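Local atomic coordinates of ORF131 protein (Ralstonia metallidurans, PDB entry 2WTP), a protein that binds copper and probably takes part in heavy-metal resistance, with copper binding linked to conformational change. Residues A[73-78]-A[118-123]; A[86-91]-A[110-115]. All blocks are in the same frame, centred on the assembly; numbering follows the deposited sequence. Where two conformers were deposited one is given.

Interaction 1: residues A[73-78]-A[118-123]. With MG (magnesium ion), chain F; CU (copper (II) ion), chain O.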
ATOM      1  N   VAL A  73       4.276  -1.874  -2.681  1.00  9.25           N
ATOM      2  CA  VAL A  73       3.072  -1.570  -1.889  0.50  9.05           C
ATOM      3  C   VAL A  73       3.450  -1.675  -0.442  1.00  8.43           C
ATOM      4  O   VAL A  73       4.448  -2.286  -0.086  1.00  9.36           O
ATOM      5  CB  VAL A  73       1.916  -2.543  -2.119  0.50 10.87           C
ATOM      6  CG1 VAL A  73       1.392  -2.411  -3.549  0.50 20.94           C
ATOM      7  CG2 VAL A  73       2.339  -3.955  -1.912  0.50 15.42           C
ATOM      8  N   ASN A  74       2.707  -1.008   0.451  1.00  8.44           N
ATOM      9  CA  ASN A  74       2.920  -1.100   1.903  1.00  8.23           C
ATOM     10  C   ASN A  74       1.852  -1.916   2.556  1.00  8.30           C
ATOM     11  O   ASN A  74       0.682  -1.655   2.311  1.00  8.29           O
ATOM     12  CB  ASN A  74       2.882   0.315   2.537  1.00  8.44           C
ATOM     13  CG  ASN A  74       4.026   1.186   2.191  1.00  8.68           C
ATOM     14  OD1 ASN A  74       5.109   0.799   1.810  1.00 11.87           O
ATOM     15  ND2 ASN A  74       3.789   2.493   2.304  1.00 10.45           N
ATOM     16  N   VAL A  75       2.248  -2.880   3.379  1.00  8.10           N
ATOM     17  CA  VAL A  75       1.258  -3.665   4.181  1.00  7.69           C
ATOM     18  C   VAL A  75       1.711  -3.652   5.601  1.00  7.71           C
ATOM     19  O   VAL A  75       2.858  -3.376   5.989  1.00  8.69           O
ATOM     20  CB  VAL A  75       1.178  -5.115   3.677  1.00  7.40           C
ATOM     21  CG1 VAL A  75       0.805  -5.117   2.150  1.00  8.44           C
ATOM     22  CG2 VAL A  75       2.500  -5.930   3.924  1.00  8.99           C
ATOM     23  N   ASP A  76       0.739  -3.915   6.472  1.00  8.06           N
ATOM     24  CA  ASP A  76       1.039  -4.068   7.877  1.00 10.28           C
ATOM     25  C   ASP A  76       1.367  -5.528   8.218  1.00  7.33           C
ATOM     26  O   ASP A  76       0.868  -6.473   7.624  1.00  8.88           O
ATOM     27  CB  ASP A  76      -0.203  -3.688   8.703  1.00 10.73           C
ATOM     28  CG  ASP A  76      -0.510  -2.193   8.668  1.00 27.86           C
ATOM     29  OD1 ASP A  76       0.437  -1.367   8.573  1.00 23.83           O
ATOM     30  OD2 ASP A  76      -1.738  -1.886   8.645  1.00 40.20           O
ATOM     31  N   SER A  77       2.193  -5.634   9.259  1.00  8.06           N
ATOM     32  CA  SER A  77       2.327  -6.995   9.888  0.80  8.02           C
ATOM     33  C   SER A  77       0.924  -7.507  10.198  1.00  7.38           C
ATOM     34  O   SER A  77       0.089  -6.798  10.796  1.00  9.09           O
ATOM     35  CB  SER A  77       3.064  -6.858  11.194  0.80  7.76           C
ATOM     36  OG  SER A  77       4.479  -6.787  11.017  0.80  9.14           O
ATOM     37  N   GLY A  78       0.644  -8.771   9.879  1.00  7.37           N
ATOM     38  CA  GLY A  78      -0.658  -9.352  10.177  1.00  9.55           C
ATOM     39  C   GLY A  78      -1.769  -9.052   9.210  1.00  8.02           C
ATOM     40  O   GLY A  78      -2.850  -9.573   9.340  1.00 11.83           O
ATOM     41  N   VAL A 118       7.539  -6.777  -7.934  1.00 12.02           N
ATOM     42  CA  VAL A 118       6.792  -5.895  -7.077  1.00 10.92           C
ATOM     43  C   VAL A 118       7.273  -6.158  -5.638  1.00  9.92           C
ATOM     44  O   VAL A 118       7.223  -7.353  -5.197  1.00 14.30           O
ATOM     45  CB  VAL A 118       5.339  -6.197  -7.152  1.00 13.20           C
ATOM     46  CG1 VAL A 118       4.552  -5.250  -6.192  1.00 16.73           C
ATOM     47  CG2 VAL A 118       4.835  -5.977  -8.618  1.00 15.91           C
ATOM     48  N   ARG A 119       7.744  -5.190  -4.921  1.00  8.89           N
ATOM     49  CA  ARG A 119       8.269  -5.404  -3.564  1.00  8.92           C
ATOM     50  C   ARG A 119       7.202  -5.039  -2.570  1.00 10.04           C
ATOM     51  O   ARG A 119       6.549  -3.999  -2.694  1.00 11.25           O
ATOM     52  CB  ARG A 119       9.517  -4.589  -3.381  1.00 16.83           C
ATOM     53  CG  ARG A 119      10.270  -5.064  -2.152  1.00 31.56           C
ATOM     54  CD  ARG A 119      11.798  -4.859  -2.235  1.00 26.59           C
ATOM     55  NE  ARG A 119      12.321  -5.945  -2.982  1.00 18.79           N
ATOM     56  CZ  ARG A 119      12.701  -7.121  -2.438  1.00 10.93           C
ATOM     57  NH1 ARG A 119      13.064  -8.053  -3.299  1.00 12.79           N
ATOM     58  NH2 ARG A 119      12.669  -7.365  -1.138  1.00 12.17           N
ATOM     59  N   VAL A 120       6.955  -5.922  -1.616  1.00  8.58           N
ATOM     60  CA  VAL A 120       6.005  -5.595  -0.527  1.00  8.41           C
ATOM     61  C   VAL A 120       6.778  -5.113   0.684  1.00  8.37           C
ATOM     62  O   VAL A 120       7.660  -5.811   1.187  1.00  9.31           O
ATOM     63  CB  VAL A 120       5.250  -6.862  -0.123  1.00  9.19           C
ATOM     64  CG1 VAL A 120       4.160  -6.484   0.927  1.00  9.88           C
ATOM     65  CG2 VAL A 120       4.564  -7.429  -1.385  1.00 11.01           C
ATOM     66  N   TYR A 121       6.492  -3.891   1.142  1.00  8.82           N
ATOM     67  CA  TYR A 121       7.134  -3.329   2.334  1.00  8.64           C
ATOM     68  C   TYR A 121       6.225  -3.654   3.509  1.00  8.89           C
ATOM     69  O   TYR A 121       5.089  -3.151   3.540  1.00  9.31           O
ATOM     70  CB  TYR A 121       7.248  -1.814   2.094  1.00  9.63           C
ATOM     71  CG  TYR A 121       8.097  -1.157   3.137  1.00  9.74           C
ATOM     72  CD1 TYR A 121       9.366  -0.694   2.814  1.00  9.43           C
ATOM     73  CD2 TYR A 121       7.604  -0.964   4.441  1.00 11.33           C
ATOM     74  CE1 TYR A 121      10.154  -0.104   3.782  1.00 12.35           C
ATOM     75  CE2 TYR A 121       8.424  -0.307   5.459  1.00 11.24           C
ATOM     76  CZ  TYR A 121       9.711   0.056   5.045  1.00  9.89           C
ATOM     77  OH  TYR A 121      10.486   0.697   5.998  1.00 14.42           O
ATOM     78  N   ILE A 122       6.708  -4.385   4.482  1.00  8.48           N
ATOM     79  CA  ILE A 122       5.914  -4.879   5.626  1.00  9.39           C
ATOM     80  C   ILE A 122       6.316  -4.059   6.859  1.00  8.90           C
ATOM     81  O   ILE A 122       7.472  -4.039   7.281  1.00  9.50           O
ATOM     82  CB  ILE A 122       6.161  -6.410   5.919  1.00  7.46           C
ATOM     83  CG1 ILE A 122       5.863  -7.227   4.645  1.00  7.22           C
ATOM     84  CG2 ILE A 122       5.196  -6.742   7.043  1.00  8.11           C
ATOM     85  CD1 ILE A 122       6.546  -8.646   4.667  1.00  8.67           C
ATOM     86  N   ASP A 123       5.387  -3.276   7.404  1.00  9.05           N
ATOM     87  CA  ASP A 123       5.670  -2.491   8.585  1.00  9.59           C
ATOM     88  C   ASP A 123       5.765  -3.385   9.818  1.00  8.58           C
ATOM     89  O   ASP A 123       5.141  -4.435   9.924  1.00  9.56           O
ATOM     90  CB  ASP A 123       4.475  -1.581   8.771  1.00 11.72           C
ATOM     91  CG  ASP A 123       4.611  -0.608   9.896  1.00 18.29           C
ATOM     92  OD1 ASP A 123       5.676  -0.013  10.038  1.00 16.19           O
ATOM     93  OD2 ASP A 123       3.605  -0.358  10.544  1.00 19.08           O
TER
HETATM   94 MG    MG F1110       6.431   1.974  10.327  0.70 15.21          MG
HETATM   95 CU    CU O1108       3.785   1.108  12.026  0.65 13.32          CU
HETATM   96  O   HOH W   1       2.314  -3.177  11.251  1.00 13.48           O
HETATM   97  O   HOH W   2       8.040   1.166  11.249  0.85 18.86           O
HETATM   98  O   HOH W   3       8.848   2.238   9.572  0.85 22.44           O
HETATM   99  O   HOH W   4       7.187   1.797   8.486  0.85 16.82           O
HETATM  100  O   HOH W   5       5.923   2.745  12.343  1.00 29.81           O
HETATM  101  O   HOH W   6       7.035   4.088  10.083  0.85 26.14           O

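Interaction 2: residues A[86-91]-A[110-115]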
ATOM      1  N   GLY A  86      -5.541  -9.422 -13.562  1.00 16.97           N
ATOM      2  CA  GLY A  86      -6.766  -9.742 -14.323  1.00 17.46           C
ATOM      3  C   GLY A  86      -7.893 -10.223 -13.418  1.00 15.89           C
ATOM      4  O   GLY A  86      -8.275  -9.525 -12.482  1.00 22.53           O
ATOM      5  N   GLU A  87      -8.334 -11.463 -13.558  1.00 19.97           N
ATOM      6  CA  GLU A  87      -9.307 -11.974 -12.617  1.00 21.03           C
ATOM      7  C   GLU A  87      -8.713 -13.045 -11.761  1.00 23.53           C
ATOM      8  O   GLU A  87      -9.418 -13.653 -10.951  1.00 25.61           O
ATOM      9  CB  GLU A  87     -10.580 -12.501 -13.365  1.00 25.53           C
ATOM     10  CG  GLU A  87     -11.182 -11.428 -14.307  1.00 23.38           C
ATOM     11  CD  GLU A  87     -11.622 -10.142 -13.585  1.00 20.03           C
ATOM     12  OE1 GLU A  87     -12.035 -10.298 -12.396  1.00 33.07           O
ATOM     13  OE2 GLU A  87     -11.492  -9.033 -14.133  1.00 31.79           O
ATOM     14  N   LYS A  88      -7.402 -13.244 -11.845  1.00 17.99           N
ATOM     15  CA  LYS A  88      -6.780 -14.181 -10.912  1.00 15.61           C
ATOM     16  C   LYS A  88      -6.438 -13.424  -9.600  1.00 16.38           C
ATOM     17  O   LYS A  88      -5.841 -12.348  -9.645  1.00 13.06           O
ATOM     18  CB  LYS A  88      -5.509 -14.749 -11.420  1.00 19.46           C
ATOM     19  CG  LYS A  88      -5.032 -15.885 -10.608  1.00 30.42           C
ATOM     20  CD  LYS A  88      -3.798 -16.409 -11.240  1.00 31.85           C
ATOM     21  CE  LYS A  88      -3.370 -17.792 -10.709  1.00 43.96           C
ATOM     22  NZ  LYS A  88      -4.044 -18.173  -9.463  1.00 40.50           N
ATOM     23  N   ILE A  89      -6.901 -13.966  -8.474  1.00 17.40           N
ATOM     24  CA  ILE A  89      -6.701 -13.349  -7.160  1.00 13.61           C
ATOM     25  C   ILE A  89      -6.005 -14.342  -6.267  1.00 13.05           C
ATOM     26  O   ILE A  89      -6.443 -15.523  -6.100  1.00 18.02           O
ATOM     27  CB  ILE A  89      -8.058 -12.835  -6.588  1.00 14.01           C
ATOM     28  CG1 ILE A  89      -8.629 -11.785  -7.513  1.00 17.62           C
ATOM     29  CG2 ILE A  89      -7.819 -12.339  -5.159  1.00 15.40           C
ATOM     30  CD1 ILE A  89     -10.059 -11.393  -7.216  1.00 20.75           C
ATOM     31  N   VAL A  90      -4.926 -13.900  -5.617  1.00 12.82           N
ATOM     32  CA  VAL A  90      -4.208 -14.734  -4.634  1.00 12.83           C
ATOM     33  C   VAL A  90      -4.039 -13.893  -3.361  1.00 10.08           C
ATOM     34  O   VAL A  90      -3.567 -12.742  -3.460  1.00 11.38           O
ATOM     35  CB  VAL A  90      -2.828 -15.192  -5.176  1.00 13.19           C
ATOM     36  CG1 VAL A  90      -2.072 -15.980  -4.123  1.00 12.62           C
ATOM     37  CG2 VAL A  90      -3.049 -16.089  -6.426  1.00 17.39           C
ATOM     38  N   ALA A  91      -4.341 -14.435  -2.187  1.00 10.01           N
ATOM     39  CA  ALA A  91      -4.249 -13.673  -0.934  1.00  9.64           C
ATOM     40  C   ALA A  91      -3.190 -14.179   0.024  1.00  8.04           C
ATOM     41  O   ALA A  91      -2.711 -15.327  -0.121  1.00  8.65           O
ATOM     42  CB  ALA A  91      -5.624 -13.716  -0.220  1.00 11.62           C
ATOM     43  N   PRO A 110       4.219 -16.980  -6.945  1.00 14.74           N
ATOM     44  CA  PRO A 110       4.805 -17.137  -8.272  1.00 14.96           C
ATOM     45  C   PRO A 110       3.758 -17.423  -9.355  1.00 17.97           C
ATOM     46  O   PRO A 110       4.058 -17.125 -10.512  1.00 26.10           O
ATOM     47  CB  PRO A 110       5.755 -18.328  -8.089  1.00 20.61           C
ATOM     48  CG  PRO A 110       5.375 -18.968  -6.862  1.00 19.91           C
ATOM     49  CD  PRO A 110       4.727 -17.924  -5.944  1.00 14.00           C
ATOM     50  N   ASP A 111       2.582 -17.889  -8.968  1.00 15.36           N
ATOM     51  CA  ASP A 111       1.595 -18.166  -9.998  1.00 20.85           C
ATOM     52  C   ASP A 111       0.703 -16.996 -10.323  1.00 22.27           C
ATOM     53  O   ASP A 111      -0.215 -17.121 -11.166  1.00 24.86           O
ATOM     54  CB  ASP A 111       0.757 -19.389  -9.589  1.00 26.02           C
ATOM     55  CG  ASP A 111       1.579 -20.685  -9.638  1.00 43.43           C
ATOM     56  OD1 ASP A 111       2.608 -20.747 -10.404  1.00 47.39           O
ATOM     57  OD2 ASP A 111       1.206 -21.645  -8.902  1.00 58.23           O
ATOM     58  N   LEU A 112       0.920 -15.838  -9.694  1.00 14.21           N
ATOM     59  CA  LEU A 112       0.171 -14.632 -10.043  1.00 15.10           C
ATOM     60  C   LEU A 112       0.953 -13.880 -11.074  1.00 16.49           C
ATOM     61  O   LEU A 112       2.031 -13.354 -10.817  1.00 15.23           O
ATOM     62  CB  LEU A 112      -0.035 -13.784  -8.797  1.00 13.20           C
ATOM     63  CG  LEU A 112      -0.929 -12.637  -9.080  1.00 13.83           C
ATOM     64  CD1 LEU A 112      -2.399 -13.147  -9.218  1.00 16.51           C
ATOM     65  CD2 LEU A 112      -0.785 -11.750  -7.890  1.00 18.36           C
ATOM     66  N   PRO A 113       0.460 -13.832 -12.308  1.00 15.55           N
ATOM     67  CA  PRO A 113       1.299 -13.234 -13.348  1.00 15.38           C
ATOM     68  C   PRO A 113       1.604 -11.763 -13.097  1.00 15.98           C
ATOM     69  O   PRO A 113       0.741 -11.007 -12.686  1.00 18.25           O
ATOM     70  CB  PRO A 113       0.431 -13.395 -14.654  1.00 18.55           C
ATOM     71  CG  PRO A 113      -0.367 -14.570 -14.319  1.00 19.30           C
ATOM     72  CD  PRO A 113      -0.779 -14.456 -12.845  1.00 14.18           C
ATOM     73  N   GLY A 114       2.863 -11.344 -13.305  1.00 15.98           N
ATOM     74  CA  GLY A 114       3.272  -9.960 -13.084  1.00 16.73           C
ATOM     75  C   GLY A 114       3.716  -9.645 -11.664  1.00 13.35           C
ATOM     76  O   GLY A 114       4.077  -8.496 -11.352  1.00 16.97           O
ATOM     77  N   SER A 115       3.640 -10.640 -10.778  1.00 13.67           N
ATOM     78  CA  SER A 115       4.014 -10.415  -9.371  1.00 15.39           C
ATOM     79  C   SER A 115       5.520 -10.224  -9.188  1.00 13.36           C
ATOM     80  O   SER A 115       5.942  -9.486  -8.293  1.00 10.47           O
ATOM     81  CB  SER A 115       3.568 -11.602  -8.511  1.00 11.17           C
ATOM     82  OG  SER A 115       4.182 -12.791  -8.957  1.00 13.68           O
TER

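Interaction 1: residues A[73-78]-A[118-123]
A parallel strand pair of a three-stranded mixed sheet joins Val73-Asp76 to Arg119-Asp123, and its C-terminal end carries a metal site through Asp123. The parallel register rests on four backbone bonds that zigzag between the strands: Val73 N to Arg119 O, Tyr121 N to Val73 O, Val75 N to Tyr121 O and Asp123 N to Val75 O. The Tyr121 N bond is nearly straight (174° at hydrogen). On the face of Val73, Val75, Val120 and Ile122 the contact is aliphatic: Val75 CG2 meets Val120 CG1 at 3.5 Å, tight for two carbons, and lies 3.7 Å from Ile122 CG1. Phe94 of strand 88-94 packs against Val75, Val120 and Ile122. The other face is polar. Asn74 OD1 approaches Tyr121 CB to 3.4 Å, with amide and ring planes 67° apart, while Asn74 ND2 bonds Asn74 O of the second subunit. Past the strand, Ser77 OG donates to Asp123 O over 2.7 Å, in the carbonyl plane. Asp123 CG lies anti to the backbone N (chi1 -176°), and the carboxylate beyond it bridges two metals. Its OD1 binds the magnesium ion, which has five waters among its other ligands, and Asp123 of the second subunit shares the copper, bound here by Asp123 OD2 at 2.1 Å.

Interaction 2: residues A[86-91]-A[110-115]
This surface contact sets side chains of the loop of residues 110-115, between helix 105-108 and strand 119-123, against the start of strand 88-94; no hydrogen bond crosses it, and it buries 198 Å² in all. Lys88 and Leu112 carry it, their side chains running alongside one another and pointing opposite ways. Leu112 CD1 reaches to 3.6 Å from Lys88 O and also meets Lys88 CG, at 4.0 Å. Two residues along, Val90 CG2 touches the same methyl, Leu112 CD1, at 4.1 Å, so one branch of the leucine serves both strand residues. Lys88 CG stands anti to the backbone N (chi1 -168°), and the farther carbons meet the loop: CD lies 3.9 Å from Pro113 CD, the two side chains crossing at about a right angle, and CE comes within 3.3 Å of Asp111 O. The charged ends stay apart, Lys88 NZ being 6.3 Å from Asp111 OD2. Leu112 is buried, with Phe83 and Ala85 of strand 80-85 also against it. Beyond it the chain reverses at Pro113-Gly114, where Ser115 N bonds Leu112 O at 3.2 Å; Pro113 with psi 137° followed by Gly114 with phi 88° is the signature of a type II beta turn.

Overall arrangement
Interaction 1 belongs partly to the interior, with five of its ten touching residues buried, whereas interaction 2 is a surface contact with one buried residue of five. Their centres lie about 17 Å apart, on opposite sides of the chain's centre, and along the chain interaction 2 is nested within the loop that interaction 1 closes. Backbone bonding defines the first; the second has no hydrogen bond across it, rests on side-chain carbons meeting each other and backbone carbonyl oxygens, and buries less than half the area. Strand 88-94 connects them: Lys88 and Val90 meet the loop, while Phe94 packs on the 73-78/118-123 pair. In interaction 1 Asp123 carries the metals and Asn74 meets the second subunit; no other protein chain of the assembly touches interaction 2.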